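Local structure of coelenterazine-binding protein with bound coelenterazine (Renilla muelleri, 2HPS) at residues 142-150 with 174-182; 108-119 with 152-160. The protein binds the luciferin coelenterazine and probably makes it available for reaction with luciferase and oxygen only when calcium is bound. All coordinates share one frame; numbering follows the deposited sequence.

Contact 1 of 2, residues 142-150 with 174-182; sequences TCFNTLDFN and TALANAFYG. With CTZ (c2-hydroxy-coelenterazine), chain B.
Leu176 lays its methyls against the ring of Phe149 and the carbonyl of Thr146, at the end of helix 137-147. CD1 of Leu176 meets the Phe149 ring at CD2, 3.8 Å away. The side chains of Phe149 and Leu176 cross at about a right angle. CD2 of Leu176 lies 3.5 Å from the carbonyl O of Thr146. This is antiparallel helix packing: the first helix of the fourth EF-hand runs against the short C-terminal helix 175-180, with axes 9.3 Å apart at 158°. Phe149 lies two residues beyond the helix end. Its CG sits between the backbone N and the carbonyl carbon (chi1 61°), which turns the ring toward Leu176.

One turn back, Thr146 swings CG2 anti to its backbone N. That methyl reaches CB of Ala179 at 3.6 Å, while OG1 makes a weak bond back to the O of Thr142. Leu147 touches Phe180 obliquely, through CD2. The ring of Phe180 also serves the pocket, with C26 of the coelenterazine over one face. Tyr181 holds C8 of the ligand over a face of its own ring, and Phe167 stacks with Tyr181. Thr174 caps the short helix, as its OG1 accepts from Ala177 N and is itself bonded to Asp166. Cys143 puts SG 3.8 Å from the O of Phe180, and that same Phe180 O lies 2.8 Å from ligand N7.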
loop_
_atom_site.group_PDB
_atom_site.type_symbol
_atom_site.label_atom_id
_atom_site.label_comp_id
_atom_site.label_asym_id
_atom_site.label_seq_id
_atom_site.Cartn_x
_atom_site.Cartn_y
_atom_site.Cartn_z
ATOM N N THR A 142 14.587 7.471 -0.875
ATOM C CA THR A 142 13.811 8.651 -0.504
ATOM C C THR A 142 12.610 8.263 0.352
ATOM O O THR A 142 12.332 8.903 1.372
ATOM C CB THR A 142 13.351 9.447 -1.743
ATOM O OG1 THR A 142 14.498 10.044 -2.366
ATOM C CG2 THR A 142 12.348 10.521 -1.353
ATOM N N CYS A 143 11.911 7.207 -0.073
ATOM C CA CYS A 143 10.734 6.722 0.628
ATOM C C CYS A 143 11.089 6.286 2.072
ATOM O O CYS A 143 10.433 6.717 3.055
ATOM C CB CYS A 143 10.089 5.579 -0.173
ATOM S SG CYS A 143 8.515 4.972 0.510
ATOM N N PHE A 144 12.128 5.462 2.193
ATOM C CA PHE A 144 12.625 5.026 3.504
ATOM C C PHE A 144 12.944 6.229 4.381
ATOM O O PHE A 144 12.523 6.294 5.545
ATOM C CB PHE A 144 13.903 4.192 3.365
ATOM C CG PHE A 144 14.505 3.801 4.699
ATOM C CD1 PHE A 144 14.055 2.667 5.382
ATOM C CD2 PHE A 144 15.481 4.607 5.304
ATOM C CE1 PHE A 144 14.581 2.316 6.638
ATOM C CE2 PHE A 144 16.018 4.267 6.563
ATOM C CZ PHE A 144 15.572 3.119 7.223
ATOM N N ASN A 145 13.729 7.162 3.829
ATOM C CA ASN A 145 14.179 8.317 4.610
ATOM C C ASN A 145 13.022 9.126 5.203
ATOM O O ASN A 145 13.069 9.550 6.355
ATOM C CB ASN A 145 15.079 9.203 3.746
ATOM C CG ASN A 145 15.734 10.322 4.547
ATOM O OD1 ASN A 145 16.417 10.055 5.549
ATOM N ND2 ASN A 145 15.526 11.573 4.114
ATOM N N THR A 146 11.967 9.326 4.419
ATOM C CA THR A 146 10.795 10.034 4.891
ATOM C C THR A 146 10.010 9.228 5.950
ATOM O O THR A 146 9.594 9.774 6.980
ATOM C CB THR A 146 9.877 10.468 3.710
ATOM O OG1 THR A 146 10.613 11.310 2.786
ATOM C CG2 THR A 146 8.644 11.214 4.244
ATOM N N LEU A 147 9.822 7.930 5.713
ATOM C CA LEU A 147 9.051 7.107 6.644
ATOM C C LEU A 147 9.776 6.878 7.963
ATOM O O LEU A 147 9.153 6.587 8.987
ATOM C CB LEU A 147 8.693 5.769 6.003
ATOM C CG LEU A 147 7.294 5.711 5.384
ATOM C CD1 LEU A 147 7.116 6.730 4.294
ATOM C CD2 LEU A 147 7.081 4.330 4.794
ATOM N N ASP A 148 11.097 7.011 7.912
ATOM C CA ASP A 148 11.967 7.031 9.091
ATOM C C ASP A 148 11.853 8.431 9.711
ATOM O O ASP A 148 12.813 9.226 9.701
ATOM C CB ASP A 148 13.412 6.718 8.651
ATOM C CG ASP A 148 14.423 6.730 9.809
ATOM O OD1 ASP A 148 14.040 6.528 10.984
ATOM O OD2 ASP A 148 15.619 6.941 9.514
ATOM N N PHE A 149 10.666 8.740 10.232
ATOM C CA PHE A 149 10.365 10.106 10.639
ATOM C C PHE A 149 11.050 10.489 11.949
ATOM O O PHE A 149 11.201 11.688 12.261
ATOM C CB PHE A 149 8.854 10.402 10.618
ATOM C CG PHE A 149 8.021 9.534 11.544
ATOM C CD1 PHE A 149 7.974 9.800 12.921
ATOM C CD2 PHE A 149 7.223 8.522 11.030
ATOM C CE1 PHE A 149 7.180 9.027 13.770
ATOM C CE2 PHE A 149 6.419 7.752 11.873
ATOM C CZ PHE A 149 6.393 8.008 13.238
ATOM N N ASN A 150 11.480 9.474 12.697
ATOM C CA ASN A 150 12.350 9.712 13.848
ATOM C C ASN A 150 13.833 9.686 13.512
ATOM O O ASN A 150 14.671 9.923 14.391
ATOM C CB ASN A 150 12.008 8.759 14.994
ATOM C CG ASN A 150 10.688 9.119 15.641
ATOM O OD1 ASN A 150 10.380 10.301 15.829
ATOM N ND2 ASN A 150 9.888 8.115 15.948
ATOM N N THR A 174 -0.202 15.355 4.475
ATOM C CA THR A 174 0.988 15.265 5.333
ATOM C C THR A 174 2.186 14.788 4.532
ATOM O O THR A 174 2.025 14.177 3.465
ATOM C CB THR A 174 0.820 14.277 6.503
ATOM O OG1 THR A 174 0.769 12.935 5.998
ATOM C CG2 THR A 174 -0.437 14.563 7.341
ATOM N N ALA A 175 3.385 15.034 5.057
ATOM C CA ALA A 175 4.608 14.559 4.400
ATOM C C ALA A 175 4.605 13.035 4.245
ATOM O O ALA A 175 5.030 12.510 3.217
ATOM C CB ALA A 175 5.829 15.005 5.191
ATOM N N LEU A 176 4.119 12.327 5.261
ATOM C CA LEU A 176 4.149 10.862 5.237
ATOM C C LEU A 176 3.206 10.339 4.166
ATOM O O LEU A 176 3.580 9.469 3.358
ATOM C CB LEU A 176 3.780 10.278 6.610
ATOM C CG LEU A 176 4.806 10.529 7.733
ATOM C CD1 LEU A 176 4.271 10.004 9.059
ATOM C CD2 LEU A 176 6.150 9.881 7.383
ATOM N N ALA A 177 1.996 10.894 4.126
ATOM C CA ALA A 177 1.026 10.429 3.114
ATOM C C ALA A 177 1.481 10.802 1.710
ATOM O O ALA A 177 1.248 10.067 0.743
ATOM C CB ALA A 177 -0.348 10.971 3.415
ATOM N N ASN A 178 2.136 11.952 1.580
ATOM C CA ASN A 178 2.690 12.372 0.291
ATOM C C ASN A 178 3.869 11.529 -0.200
ATOM O O ASN A 178 4.258 11.639 -1.367
ATOM C CB ASN A 178 3.122 13.846 0.348
ATOM C CG ASN A 178 1.939 14.830 0.265
ATOM O OD1 ASN A 178 0.775 14.453 0.007
ATOM N ND2 ASN A 178 2.252 16.128 0.469
ATOM N N ALA A 179 4.432 10.696 0.684
ATOM C CA ALA A 179 5.643 9.937 0.351
ATOM C C ALA A 179 5.439 8.423 0.246
ATOM O O ALA A 179 6.192 7.749 -0.472
ATOM C CB ALA A 179 6.738 10.226 1.357
ATOM N N PHE A 180 4.443 7.905 0.966
ATOM C CA PHE A 180 4.252 6.448 1.138
ATOM C C PHE A 180 4.196 5.677 -0.183
ATOM O O PHE A 180 4.817 4.600 -0.302
ATOM C CB PHE A 180 2.992 6.184 1.974
ATOM C CG PHE A 180 2.821 4.742 2.451
ATOM C CD1 PHE A 180 3.913 3.962 2.819
ATOM C CD2 PHE A 180 1.533 4.200 2.601
ATOM C CE1 PHE A 180 3.727 2.644 3.268
ATOM C CE2 PHE A 180 1.345 2.895 3.058
ATOM C CZ PHE A 180 2.444 2.114 3.394
ATOM N N TYR A 181 3.431 6.223 -1.138
ATOM C CA TYR A 181 3.309 5.671 -2.482
ATOM C C TYR A 181 3.991 6.550 -3.538
ATOM O O TYR A 181 3.609 6.547 -4.729
ATOM C CB TYR A 181 1.826 5.449 -2.806
ATOM C CG TYR A 181 1.317 4.125 -2.292
ATOM C CD1 TYR A 181 1.330 2.991 -3.106
ATOM C CD2 TYR A 181 0.837 3.999 -0.980
ATOM C CE1 TYR A 181 0.869 1.774 -2.638
ATOM C CE2 TYR A 181 0.368 2.767 -0.501
ATOM C CZ TYR A 181 0.391 1.667 -1.348
ATOM O OH TYR A 181 -0.064 0.448 -0.891
ATOM N N GLY A 182 5.013 7.285 -3.103
ATOM C CA GLY A 182 5.743 8.225 -3.982
ATOM C C GLY A 182 4.950 9.474 -4.342
ATOM O O GLY A 182 3.894 9.748 -3.762
HETATM N N1 CTZ B . 3.098 -0.746 -2.293
HETATM C C2 CTZ B . 2.977 -1.416 -3.471
HETATM C C3 CTZ B . 3.719 -0.568 -4.406
HETATM N N4 CTZ B . 4.230 0.495 -3.790
HETATM C C5 CTZ B . 4.967 1.528 -4.249
HETATM C C6 CTZ B . 5.342 2.532 -3.354
HETATM N N7 CTZ B . 4.990 2.474 -2.051
HETATM C C8 CTZ B . 4.262 1.448 -1.558
HETATM C C9 CTZ B . 3.839 0.390 -2.505
HETATM C C10 CTZ B . 2.232 -2.709 -3.703
HETATM C C11 CTZ B . 0.780 -2.429 -3.406
HETATM C C12 CTZ B . 0.178 -3.027 -2.300
HETATM C C13 CTZ B . -1.154 -2.780 -1.990
HETATM C C14 CTZ B . -1.884 -1.919 -2.816
HETATM C C15 CTZ B . -1.284 -1.305 -3.926
HETATM C C16 CTZ B . 0.057 -1.560 -4.224
HETATM O O17 CTZ B . -3.183 -1.673 -2.513
HETATM O O18 CTZ B . 3.873 -0.785 -5.670
HETATM C C19 CTZ B . 6.177 3.655 -3.838
HETATM C C20 CTZ B . 6.022 4.183 -5.122
HETATM C C21 CTZ B . 6.834 5.232 -5.549
HETATM C C22 CTZ B . 7.820 5.749 -4.697
HETATM C C23 CTZ B . 7.995 5.223 -3.424
HETATM C C24 CTZ B . 7.176 4.172 -2.994
HETATM O O25 CTZ B . 8.602 6.769 -5.146
HETATM C C26 CTZ B . 3.825 1.358 -0.108
HETATM C C27 CTZ B . 4.930 0.726 0.698
HETATM C C28 CTZ B . 4.771 -0.524 1.294
HETATM C C29 CTZ B . 5.821 -1.066 2.036
HETATM C C30 CTZ B . 7.027 -0.360 2.160
HETATM C C31 CTZ B . 7.179 0.897 1.575
HETATM C C32 CTZ B . 6.121 1.444 0.846
#

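Contact 2 of 2, residues 108-119 with 152-160; sequences YDCIDTDKDGYV and NGQISRDEF. With CTZ (c2-hydroxy-coelenterazine), chain B.
The carbonyl O of Ile155 takes two bonds from the other segment. Tyr108 OH donates to it at 2.7 Å, tilted 18° from the carbonyl plane, and Val119 N donates at 2.9 Å. Val119 O accepts in turn from Ile155 N. The two backbone bonds between Val119 and Ile155 belong to the short antiparallel sheet that couples the two calcium loops of an EF-hand pair; the Tyr108 hydroxyl adds a third from helix 102-111. Val119 and Ile155 form the sheet's hydrogen-bonded pair, Tyr118 and Ser156 the non-hydrogen-bonded one. Arg157 N adds a bond to Gly117 O.

Tyr108 has CG anti to the backbone N (chi1 -174°), and its ring packs against the first turn of helix 157-169. CA of Arg157 sits over one face in a CH-pi contact, 3.9 Å from the ring centroid. Phe160 meets Tyr108 obliquely, CG to CD1 at 3.5 Å. A phenylalanine in place of Tyr108 would probably leave the Ile155 carbonyl with Val119 N alone of its two donors, and the ring end without its polar tie to the strand.

Both loops hold their calcium-binding residues, as assigned in a near-identical protein, but no metal is bound. Asp112 accepts from Asp116 N through OD1 and from Gly117 N through OD2. Ser156 and Glu159 form a capping box at the start of helix 157-169. Across the strands the Gln154 amide lies nearly parallel to the Tyr118 ring, planes 16° apart, with NE2 3.4 Å from CD1. The Arg157 guanidinium lays a face over Gly117 CA. Water 2 joins it to Asp109 of helix 102-111 and Asp112 of the loop, accepting from Arg157 NH2 at 2.8 Å and donating to Asp109 OD1 and Asp112 OD2.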
loop_
_atom_site.group_PDB
_atom_site.type_symbol
_atom_site.label_atom_id
_atom_site.label_comp_id
_atom_site.label_asym_id
_atom_site.label_seq_id
_atom_site.Cartn_x
_atom_site.Cartn_y
_atom_site.Cartn_z
ATOM N N TYR A 108 4.469 -5.408 6.331
ATOM C CA TYR A 108 5.538 -5.055 7.266
ATOM C C TYR A 108 6.276 -6.307 7.749
ATOM O O TYR A 108 7.520 -6.329 7.780
ATOM C CB TYR A 108 5.026 -4.210 8.451
ATOM C CG TYR A 108 6.172 -3.738 9.327
ATOM C CD1 TYR A 108 6.810 -2.528 9.070
ATOM C CD2 TYR A 108 6.663 -4.542 10.360
ATOM C CE1 TYR A 108 7.892 -2.097 9.848
ATOM C CE2 TYR A 108 7.748 -4.134 11.148
ATOM C CZ TYR A 108 8.351 -2.908 10.889
ATOM O OH TYR A 108 9.426 -2.483 11.640
ATOM N N ASP A 109 5.526 -7.341 8.142
ATOM C CA ASP A 109 6.139 -8.611 8.562
ATOM C C ASP A 109 7.082 -9.162 7.489
ATOM O O ASP A 109 8.135 -9.713 7.807
ATOM C CB ASP A 109 5.076 -9.653 8.863
ATOM C CG ASP A 109 4.416 -9.443 10.220
ATOM O OD1 ASP A 109 4.865 -8.547 10.966
ATOM O OD2 ASP A 109 3.472 -10.193 10.533
ATOM N N CYS A 110 6.681 -9.030 6.218
ATOM C CA CYS A 110 7.512 -9.511 5.104
ATOM C C CYS A 110 8.825 -8.729 4.983
ATOM O O CYS A 110 9.871 -9.302 4.642
ATOM C CB CYS A 110 6.715 -9.481 3.798
ATOM S SG CYS A 110 5.365 -10.675 3.759
ATOM N N ILE A 111 8.795 -7.433 5.294
ATOM C CA ILE A 111 10.034 -6.637 5.283
ATOM C C ILE A 111 10.943 -7.015 6.462
ATOM O O ILE A 111 12.182 -7.062 6.334
ATOM C CB ILE A 111 9.740 -5.116 5.376
ATOM C CG1 ILE A 111 8.708 -4.683 4.321
ATOM C CG2 ILE A 111 11.028 -4.304 5.210
ATOM C CD1 ILE A 111 8.224 -3.230 4.494
ATOM N N ASP A 112 10.298 -7.249 7.603
ATOM C CA ASP A 112 10.934 -7.425 8.919
ATOM C C ASP A 112 11.528 -8.825 9.029
ATOM O O ASP A 112 10.905 -9.719 9.587
ATOM C CB ASP A 112 9.865 -7.194 9.995
ATOM C CG ASP A 112 10.402 -7.272 11.426
ATOM O OD1 ASP A 112 11.633 -7.382 11.632
ATOM O OD2 ASP A 112 9.545 -7.214 12.324
ATOM N N THR A 113 12.734 -8.993 8.490
ATOM C CA THR A 113 13.342 -10.326 8.355
ATOM C C THR A 113 13.690 -10.977 9.684
ATOM O O THR A 113 13.614 -12.204 9.811
ATOM C CB THR A 113 14.571 -10.334 7.412
ATOM O OG1 THR A 113 15.637 -9.561 7.970
ATOM C CG2 THR A 113 14.208 -9.763 6.057
ATOM N N ASP A 114 14.060 -10.165 10.674
ATOM C CA ASP A 114 14.394 -10.688 12.001
ATOM C C ASP A 114 13.138 -10.895 12.834
ATOM O O ASP A 114 13.187 -11.508 13.902
ATOM C CB ASP A 114 15.357 -9.751 12.726
ATOM C CG ASP A 114 16.673 -9.598 11.993
ATOM O OD1 ASP A 114 17.328 -10.640 11.721
ATOM O OD2 ASP A 114 17.046 -8.443 11.684
ATOM N N LYS A 115 12.013 -10.383 12.338
ATOM C CA LYS A 115 10.731 -10.410 13.054
ATOM C C LYS A 115 10.817 -9.725 14.439
ATOM O O LYS A 115 10.241 -10.198 15.428
ATOM C CB LYS A 115 10.183 -11.845 13.136
ATOM C CG LYS A 115 9.923 -12.496 11.758
ATOM C CD LYS A 115 8.719 -11.864 11.030
ATOM C CE LYS A 115 8.547 -12.425 9.602
ATOM N NZ LYS A 115 9.754 -12.211 8.732
ATOM N N ASP A 116 11.529 -8.600 14.489
ATOM C CA ASP A 116 11.797 -7.875 15.742
ATOM C C ASP A 116 11.097 -6.511 15.849
ATOM O O ASP A 116 11.326 -5.750 16.803
ATOM C CB ASP A 116 13.312 -7.700 15.951
ATOM C CG ASP A 116 13.992 -6.944 14.813
ATOM O OD1 ASP A 116 13.305 -6.530 13.856
ATOM O OD2 ASP A 116 15.230 -6.750 14.882
ATOM N N GLY A 117 10.262 -6.195 14.863
ATOM C CA GLY A 117 9.500 -4.952 14.897
ATOM C C GLY A 117 10.302 -3.732 14.461
ATOM O O GLY A 117 9.928 -2.599 14.784
ATOM N N TYR A 118 11.399 -3.986 13.742
ATOM C CA TYR A 118 12.215 -2.943 13.087
ATOM C C TYR A 118 12.613 -3.362 11.684
ATOM O O TYR A 118 12.858 -4.535 11.432
ATOM C CB TYR A 118 13.501 -2.649 13.866
ATOM C CG TYR A 118 13.242 -2.112 15.237
ATOM C CD1 TYR A 118 12.989 -0.755 15.447
ATOM C CD2 TYR A 118 13.219 -2.975 16.335
ATOM C CE1 TYR A 118 12.726 -0.270 16.740
ATOM C CE2 TYR A 118 12.963 -2.508 17.611
ATOM C CZ TYR A 118 12.709 -1.162 17.806
ATOM O OH TYR A 118 12.459 -0.730 19.093
ATOM N N VAL A 119 12.695 -2.391 10.782
ATOM C CA VAL A 119 13.194 -2.652 9.427
ATOM C C VAL A 119 14.276 -1.635 9.049
ATOM O O VAL A 119 14.121 -0.441 9.277
ATOM C CB VAL A 119 12.042 -2.694 8.349
ATOM C CG1 VAL A 119 11.010 -3.779 8.678
ATOM C CG2 VAL A 119 11.343 -1.345 8.190
ATOM N N ASN A 152 16.134 7.337 12.736
ATOM C CA ASN A 152 16.929 6.340 13.462
ATOM C C ASN A 152 17.635 5.364 12.540
ATOM O O ASN A 152 18.333 4.456 13.007
ATOM C CB ASN A 152 16.044 5.551 14.433
ATOM C CG ASN A 152 15.554 6.403 15.589
ATOM O OD1 ASN A 152 16.317 7.180 16.174
ATOM N ND2 ASN A 152 14.285 6.259 15.927
ATOM N N GLY A 153 17.441 5.528 11.237
ATOM C CA GLY A 153 18.019 4.590 10.282
ATOM C C GLY A 153 17.281 3.272 10.285
ATOM O O GLY A 153 17.746 2.304 9.707
ATOM N N GLN A 154 16.135 3.228 10.957
ATOM C CA GLN A 154 15.265 2.049 10.924
ATOM C C GLN A 154 13.859 2.478 11.289
ATOM O O GLN A 154 13.667 3.444 12.042
ATOM C CB GLN A 154 15.749 0.945 11.872
ATOM C CG GLN A 154 15.964 1.406 13.321
ATOM C CD GLN A 154 16.385 0.275 14.234
ATOM O OE1 GLN A 154 16.906 -0.745 13.780
ATOM N NE2 GLN A 154 16.148 0.444 15.538
ATOM N N ILE A 155 12.878 1.760 10.742
ATOM C CA ILE A 155 11.484 2.096 10.961
ATOM C C ILE A 155 10.829 0.989 11.793
ATOM O O ILE A 155 10.873 -0.190 11.413
ATOM C CB ILE A 155 10.697 2.253 9.632
ATOM C CG1 ILE A 155 11.348 3.321 8.732
ATOM C CG2 ILE A 155 9.234 2.640 9.936
ATOM C CD1 ILE A 155 10.957 3.215 7.232
ATOM N N SER A 156 10.251 1.396 12.920
ATOM C CA SER A 156 9.571 0.469 13.818
ATOM C C SER A 156 8.195 0.113 13.255
ATOM O O SER A 156 7.653 0.818 12.385
ATOM C CB SER A 156 9.424 1.064 15.223
ATOM O OG SER A 156 8.416 2.066 15.278
ATOM N N ARG A 157 7.633 -0.979 13.761
ATOM C CA ARG A 157 6.282 -1.363 13.374
ATOM C C ARG A 157 5.269 -0.239 13.648
ATOM O O ARG A 157 4.475 0.108 12.774
ATOM C CB ARG A 157 5.874 -2.639 14.101
ATOM C CG ARG A 157 4.549 -3.228 13.572
ATOM C CD ARG A 157 4.128 -4.440 14.379
ATOM N NE ARG A 157 5.090 -5.548 14.314
ATOM C CZ ARG A 157 5.825 -5.958 15.346
ATOM N NH1 ARG A 157 5.739 -5.330 16.511
ATOM N NH2 ARG A 157 6.654 -6.986 15.221
ATOM N N ASP A 158 5.311 0.341 14.850
ATOM C CA ASP A 158 4.403 1.430 15.220
ATOM C C ASP A 158 4.582 2.653 14.314
ATOM O O ASP A 158 3.599 3.308 13.937
ATOM C CB ASP A 158 4.630 1.847 16.679
ATOM C CG ASP A 158 4.084 0.843 17.670
ATOM O OD1 ASP A 158 3.194 0.042 17.298
ATOM O OD2 ASP A 158 4.549 0.855 18.839
ATOM N N GLU A 159 5.830 2.965 13.965
ATOM C CA GLU A 159 6.086 4.116 13.087
ATOM C C GLU A 159 5.493 3.857 11.690
ATOM O O GLU A 159 4.868 4.741 11.082
ATOM C CB GLU A 159 7.587 4.392 12.982
ATOM C CG GLU A 159 8.184 5.027 14.241
ATOM C CD GLU A 159 9.699 4.848 14.358
ATOM O OE1 GLU A 159 10.329 4.265 13.450
ATOM O OE2 GLU A 159 10.262 5.305 15.383
ATOM N N PHE A 160 5.678 2.644 11.196
ATOM C CA PHE A 160 5.123 2.251 9.898
ATOM C C PHE A 160 3.599 2.388 9.926
ATOM O O PHE A 160 2.993 2.955 9.004
ATOM C CB PHE A 160 5.549 0.829 9.557
ATOM C CG PHE A 160 5.166 0.384 8.163
ATOM C CD1 PHE A 160 5.893 0.816 7.061
ATOM C CD2 PHE A 160 4.088 -0.502 7.970
ATOM C CE1 PHE A 160 5.553 0.380 5.755
ATOM C CE2 PHE A 160 3.741 -0.937 6.668
ATOM C CZ PHE A 160 4.483 -0.491 5.575
HETATM N N1 CTZ B . 3.098 -0.746 -2.293
HETATM C C2 CTZ B . 2.977 -1.416 -3.471
HETATM C C3 CTZ B . 3.719 -0.568 -4.406
HETATM N N4 CTZ B . 4.230 0.495 -3.790
HETATM C C5 CTZ B . 4.967 1.528 -4.249
HETATM C C6 CTZ B . 5.342 2.532 -3.354
HETATM N N7 CTZ B . 4.990 2.474 -2.051
HETATM C C8 CTZ B . 4.262 1.448 -1.558
HETATM C C9 CTZ B . 3.839 0.390 -2.505
HETATM C C10 CTZ B . 2.232 -2.709 -3.703
HETATM C C11 CTZ B . 0.780 -2.429 -3.406
HETATM C C12 CTZ B . 0.178 -3.027 -2.300
HETATM C C13 CTZ B . -1.154 -2.780 -1.990
HETATM C C14 CTZ B . -1.884 -1.919 -2.816
HETATM C C15 CTZ B . -1.284 -1.305 -3.926
HETATM C C16 CTZ B . 0.057 -1.560 -4.224
HETATM O O17 CTZ B . -3.183 -1.673 -2.513
HETATM O O18 CTZ B . 3.873 -0.785 -5.670
HETATM C C19 CTZ B . 6.177 3.655 -3.838
HETATM C C20 CTZ B . 6.022 4.183 -5.122
HETATM C C21 CTZ B . 6.834 5.232 -5.549
HETATM C C22 CTZ B . 7.820 5.749 -4.697
HETATM C C23 CTZ B . 7.995 5.223 -3.424
HETATM C C24 CTZ B . 7.176 4.172 -2.994
HETATM O O25 CTZ B . 8.602 6.769 -5.146
HETATM C C26 CTZ B . 3.825 1.358 -0.108
HETATM C C27 CTZ B . 4.930 0.726 0.698
HETATM C C28 CTZ B . 4.771 -0.524 1.294
HETATM C C29 CTZ B . 5.821 -1.066 2.036
HETATM C C30 CTZ B . 7.027 -0.360 2.160
HETATM C C31 CTZ B . 7.179 0.897 1.575
HETATM C C32 CTZ B . 6.121 1.444 0.846
HETATM O O HOH W 1 3.218 -6.536 11.714
HETATM O O HOH W 2 6.904 -7.565 12.513
#

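Contacts 1 and 2 have centres about 15 Å apart and meet in the fourth EF-hand. Helix 137-147 of contact 1 leads through the second calcium loop into strand 154-156 of contact 2. Two probable hydrogen bonds close that loop: Asp148 OD2 to Gly153 N at 2.9 Å and Asn150 ND2 to Glu159 OE2 at 2.9 Å. Both contacts also border the coelenterazine. Contact 1 supplies Cys143, Phe180, Tyr181 and Gly182. Contact 2 supplies Ile111 and Phe160, with Phe160 CZ 3.8 Å from ligand C29. The unfilled calcium loops and the pocket therefore share helices, consistent with calcium controlling whether the bound luciferin can react.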